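Local coordinates for protein 2,3,4,5-tetrahydropyridine-2,6-dicarboxylate N-succinyltransferase (Campylobacter jejuni, PDB 2RIJ) that probably catalyses the succinyl-CoA-dependent conversion of cyclic tetrahydrodipicolinate into acyclic N-succinyl-L-2-amino-6-oxopimelate, an early step of the succinylase route to lysine, at residues 25-30 and 127-132; 62-67 and 79-84. All blocks are in the same frame, centred on the assembly; numbering follows the deposited sequence. Where two conformers were deposited one is given.

Contact 1 of 2, residues 25-30 and 127-132; sequences PKAFGI and VCLFED
Phe28 and Cys128 sit directly across from each other as a non-hydrogen-bonded pair, CB to CB 3.6 Å, where two antiparallel strands of the N-terminal region's sheet join; a classic beta bulge at Lys26 and Ala27 ends the pairing. The short strand axes run at 177°. Phe28 CG lies between the backbone N and the carbonyl carbon (chi1 74°), and the ring leads away from Cys128 to Ala60 of helix 57-69. Pro25 joins this face beyond the bulge: its CB comes within 4.0 Å of Cys128 CB, its CA lies obliquely against CD1 of the Phe130 ring, and its own ring also packs on helix 57-69. On the opposite face Ala27 and Leu129 form a hydrogen-bonded pair, with Ala27 CB 4.1 Å from Leu129 CD1. Helix 138-149 covers them there, through Leu147 on Ala27 and Leu143 on Leu129. Gly29 and Val127 exchange both backbone bonds, and Val127 also lies against Leu143. The bulge is recognised from one carbonyl serving two successive N-H groups. Lys26 N reaches Leu129 O at 2.8 Å, nearly in line with the carbonyl but bent at the hydrogen (143°), whereas Ala27 N gives the same oxygen a weak bond of 3.4 Å. In return, Leu129 N donates to Ala27 O at 2.8 Å. The exposed Lys26 side chain runs past the Phe130 carbonyl, its CG, CD and CE each 3.5 Å from Phe130 O.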
# COMPACT_ATOMS: atom_id res chain seq x y z
N PRO A 25 -59.97 8.95 20.86
CA PRO A 25 -58.90 8.14 20.28
C PRO A 25 -57.97 8.92 19.36
O PRO A 25 -58.40 9.80 18.58
CB PRO A 25 -59.62 7.07 19.47
CG PRO A 25 -61.02 7.12 19.83
CD PRO A 25 -61.31 8.48 20.47
N LYS A 26 -56.70 8.57 19.41
CA LYS A 26 -55.74 9.15 18.50
C LYS A 26 -55.74 8.42 17.15
O LYS A 26 -55.40 9.01 16.14
CB LYS A 26 -54.36 9.10 19.12
CG LYS A 26 -54.34 9.80 20.48
CD LYS A 26 -52.94 10.10 21.00
CE LYS A 26 -52.99 11.08 22.22
NZ LYS A 26 -54.00 12.20 22.07
N ALA A 27 -56.09 7.13 17.16
CA ALA A 27 -56.22 6.32 15.94
C ALA A 27 -57.33 5.33 16.15
O ALA A 27 -57.50 4.81 17.27
CB ALA A 27 -54.95 5.57 15.63
N PHE A 28 -58.07 5.06 15.10
CA PHE A 28 -59.10 4.03 15.14
C PHE A 28 -59.51 3.50 13.77
O PHE A 28 -59.39 4.16 12.73
CB PHE A 28 -60.34 4.50 15.93
CG PHE A 28 -61.19 5.51 15.20
CD1 PHE A 28 -60.89 6.87 15.25
CD2 PHE A 28 -62.31 5.10 14.46
CE1 PHE A 28 -61.68 7.79 14.57
CE2 PHE A 28 -63.09 6.01 13.77
CZ PHE A 28 -62.79 7.36 13.85
N GLY A 29 -60.06 2.30 13.81
CA GLY A 29 -60.75 1.73 12.69
C GLY A 29 -61.42 0.42 13.05
O GLY A 29 -61.37 -0.01 14.20
N ILE A 30 -62.05 -0.18 12.05
CA ILE A 30 -62.69 -1.47 12.16
C ILE A 30 -61.96 -2.49 11.28
O ILE A 30 -61.81 -2.30 10.06
CB ILE A 30 -64.21 -1.39 11.78
CG1 ILE A 30 -64.97 -0.47 12.72
CG2 ILE A 30 -64.86 -2.79 11.79
CD1 ILE A 30 -66.43 -0.17 12.22
N VAL A 127 -61.09 -1.16 16.84
CA VAL A 127 -59.72 -1.10 17.34
C VAL A 127 -59.39 0.37 17.46
O VAL A 127 -59.54 1.10 16.51
CB VAL A 127 -58.73 -1.80 16.38
CG1 VAL A 127 -57.33 -1.82 16.94
CG2 VAL A 127 -59.23 -3.22 16.05
N CYS A 128 -58.99 0.81 18.64
CA CYS A 128 -58.54 2.18 18.80
C CYS A 128 -57.35 2.32 19.74
O CYS A 128 -57.16 1.52 20.66
CB CYS A 128 -59.69 3.12 19.17
SG CYS A 128 -60.15 3.17 20.87
N LEU A 129 -56.56 3.36 19.48
CA LEU A 129 -55.44 3.74 20.31
C LEU A 129 -55.78 5.04 21.02
O LEU A 129 -56.16 6.03 20.38
CB LEU A 129 -54.16 3.93 19.48
CG LEU A 129 -53.73 2.78 18.59
CD1 LEU A 129 -52.42 3.14 17.84
CD2 LEU A 129 -53.56 1.53 19.41
N PHE A 130 -55.62 5.04 22.34
CA PHE A 130 -55.72 6.30 23.16
C PHE A 130 -54.39 7.02 23.37
O PHE A 130 -54.36 8.22 23.59
CB PHE A 130 -56.33 6.01 24.52
CG PHE A 130 -57.74 5.55 24.45
CD1 PHE A 130 -58.71 6.35 23.90
CD2 PHE A 130 -58.11 4.31 24.95
CE1 PHE A 130 -60.03 5.92 23.80
CE2 PHE A 130 -59.42 3.88 24.87
CZ PHE A 130 -60.38 4.67 24.29
N GLU A 131 -53.31 6.26 23.31
CA GLU A 131 -51.96 6.81 23.36
C GLU A 131 -51.03 5.90 22.58
O GLU A 131 -51.44 4.84 22.12
CB GLU A 131 -51.48 6.99 24.81
CG GLU A 131 -51.62 5.77 25.69
CD GLU A 131 -51.80 6.09 27.18
OE1 GLU A 131 -51.64 7.27 27.56
OE2 GLU A 131 -52.11 5.17 27.97
N ASP A 132 -49.78 6.34 22.41
CA ASP A 132 -48.76 5.60 21.66
C ASP A 132 -47.85 4.85 22.62
O ASP A 132 -46.86 5.37 23.10
CB ASP A 132 -47.97 6.55 20.76
CG ASP A 132 -46.78 5.88 20.08
OD1 ASP A 132 -46.86 4.67 19.76
OD2 ASP A 132 -45.75 6.58 19.87

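Contact 2 of 2, residues 62-67 and 79-84; sequences IMLEAF and SEFVQT
Phe81 reaches from strand 80-84 to Leu64 and Phe67 of the helix, and this apolar meeting spans axes that come no closer than 10.6 Å. The helix and strand directions differ by 61°, a helix packed across a sheet face, and long side chains bridge the gap without any hydrogen bond. At Phe81, CG is anti to the backbone N (chi1 169°), on a CB that already points at the helix. One side of its ring serves both partners: CD2 lies 3.7 Å from Leu64 CD2, a contact oblique to the ring, while CE2 lies 3.7 Å from Phe67 CD2. The two rings form an offset edge-to-face pair, the edge of Phe81 turned to the face of Phe67, with centroids 5.6 Å apart and planes at 72°. Val82, next along, points to the other side of the sheet, where it touches Ser137. Gln83 returns to the helix side and lays its aliphatic part over the same face of Phe67 that Phe81 approaches. Its CG makes a CH-pi contact, 3.9 Å from the Phe67 ring centroid, and its CB stands off-centre above the rim, 3.7 Å from Phe67 CZ. The bend at chi2 turns CD aside, and the end of the side chain leads away from the helix. Thr84 contributes its backbone, with O at the edge of the Phe67 ring, 3.5 Å from CE1. Phe126 of the adjoining strand 124-129 touches both Leu64 and Phe67, extending the apolar layer. Away from the strand, Ile62 packs on helices 6-17 and 87-96; Phe67, on the strand side, also meets Asp89 of helix 87-96.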
# COMPACT_ATOMS: atom_id res chain seq x y z
N ILE A 62 -69.28 7.75 18.49
CA ILE A 62 -70.48 6.96 18.21
C ILE A 62 -70.17 5.49 18.41
O ILE A 62 -70.95 4.80 19.00
CB ILE A 62 -71.06 7.21 16.77
CG1 ILE A 62 -71.55 8.66 16.58
CG2 ILE A 62 -72.17 6.21 16.45
CD1 ILE A 62 -72.54 9.17 17.69
N MSE A 63 -69.01 5.03 17.96
CA MSE A 63 -68.62 3.61 18.08
C MSE A 63 -68.38 3.20 19.52
O MSE A 63 -68.83 2.17 19.96
CB MSE A 63 -67.31 3.33 17.32
CG MSE A 63 -67.39 3.45 15.83
SE MSE A 63 -68.87 2.48 15.02
CE MSE A 63 -68.83 0.78 16.00
N LEU A 64 -67.64 4.03 20.24
CA LEU A 64 -67.39 3.79 21.66
C LEU A 64 -68.70 3.78 22.44
O LEU A 64 -68.92 2.94 23.33
CB LEU A 64 -66.45 4.85 22.23
CG LEU A 64 -65.01 4.72 21.68
CD1 LEU A 64 -64.20 5.95 22.06
CD2 LEU A 64 -64.37 3.40 22.17
N GLU A 65 -69.59 4.71 22.11
CA GLU A 65 -70.91 4.75 22.74
C GLU A 65 -71.78 3.50 22.43
O GLU A 65 -72.56 3.08 23.26
CB GLU A 65 -71.63 6.03 22.38
CG GLU A 65 -73.02 6.18 22.98
CD GLU A 65 -73.04 6.33 24.50
OE1 GLU A 65 -71.97 6.53 25.14
OE2 GLU A 65 -74.16 6.28 25.06
N ALA A 66 -71.64 2.91 21.25
CA ALA A 66 -72.38 1.70 20.94
C ALA A 66 -72.07 0.60 21.97
O ALA A 66 -72.95 -0.13 22.39
CB ALA A 66 -72.07 1.23 19.53
N PHE A 67 -70.81 0.52 22.37
CA PHE A 67 -70.34 -0.45 23.32
C PHE A 67 -70.78 -0.07 24.72
O PHE A 67 -71.31 -0.90 25.44
CB PHE A 67 -68.81 -0.56 23.26
CG PHE A 67 -68.29 -1.16 21.98
CD1 PHE A 67 -68.63 -2.43 21.61
CD2 PHE A 67 -67.42 -0.45 21.19
CE1 PHE A 67 -68.15 -2.97 20.43
CE2 PHE A 67 -66.90 -1.01 19.99
CZ PHE A 67 -67.29 -2.26 19.63
N SER A 79 -53.96 2.15 27.04
CA SER A 79 -53.41 2.74 25.82
C SER A 79 -54.26 2.44 24.58
O SER A 79 -54.13 3.08 23.54
CB SER A 79 -51.97 2.26 25.56
OG SER A 79 -51.89 0.86 25.62
N GLU A 80 -55.12 1.45 24.69
CA GLU A 80 -55.86 0.98 23.54
C GLU A 80 -57.15 0.34 23.98
O GLU A 80 -57.30 -0.00 25.17
CB GLU A 80 -55.00 -0.03 22.75
CG GLU A 80 -54.76 -1.34 23.51
CD GLU A 80 -53.96 -2.32 22.69
OE1 GLU A 80 -52.79 -2.00 22.37
OE2 GLU A 80 -54.49 -3.42 22.40
N PHE A 81 -58.07 0.18 23.04
CA PHE A 81 -59.33 -0.51 23.26
C PHE A 81 -59.68 -1.29 22.01
O PHE A 81 -59.63 -0.77 20.89
CB PHE A 81 -60.44 0.48 23.72
CG PHE A 81 -61.83 -0.11 23.71
CD1 PHE A 81 -62.26 -0.91 24.75
CD2 PHE A 81 -62.70 0.17 22.68
CE1 PHE A 81 -63.55 -1.44 24.75
CE2 PHE A 81 -63.99 -0.36 22.68
CZ PHE A 81 -64.41 -1.16 23.73
N VAL A 82 -59.97 -2.59 22.21
CA VAL A 82 -60.33 -3.51 21.15
C VAL A 82 -61.60 -4.23 21.57
O VAL A 82 -61.69 -4.74 22.68
CB VAL A 82 -59.21 -4.56 20.94
CG1 VAL A 82 -59.57 -5.55 19.85
CG2 VAL A 82 -57.87 -3.86 20.62
N GLN A 83 -62.58 -4.32 20.67
CA GLN A 83 -63.82 -5.03 20.99
C GLN A 83 -64.49 -5.54 19.76
O GLN A 83 -64.66 -4.81 18.79
CB GLN A 83 -64.77 -4.07 21.72
CG GLN A 83 -65.93 -4.73 22.46
CD GLN A 83 -65.50 -5.37 23.79
OE1 GLN A 83 -64.43 -5.09 24.33
NE2 GLN A 83 -66.32 -6.25 24.28
N THR A 84 -64.97 -6.78 19.82
CA THR A 84 -65.75 -7.41 18.75
C THR A 84 -67.05 -6.69 18.58
O THR A 84 -67.71 -6.38 19.57
CB THR A 84 -66.06 -8.91 19.11
OG1 THR A 84 -64.84 -9.62 19.14
CG2 THR A 84 -67.01 -9.58 18.10

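Both contacts are largely buried within the N-terminal region, away from the predicted active site, and contact 2 is nested in the chain loop that contact 1 closes. They share one antiparallel sheet: strand 124-129 pairs with strand 27-35 in contact 1 and borders strand 80-84 through the backbone bond of Cys128 with Phe81, and Phe130 with Ser79 continues it just past the strand ends. Helix 57-69 covers the face carrying Pro25, Phe28 and Phe81. The chemistry follows position: contact 1 rests on main-chain hydrogen bonds, whereas contact 2, helix on sheet, has none and relies on aromatic and aliphatic packing. In contact 1 Lys26 is exposed and Glu131 partly so; in contact 2 Gln83 and Thr84 are partly exposed.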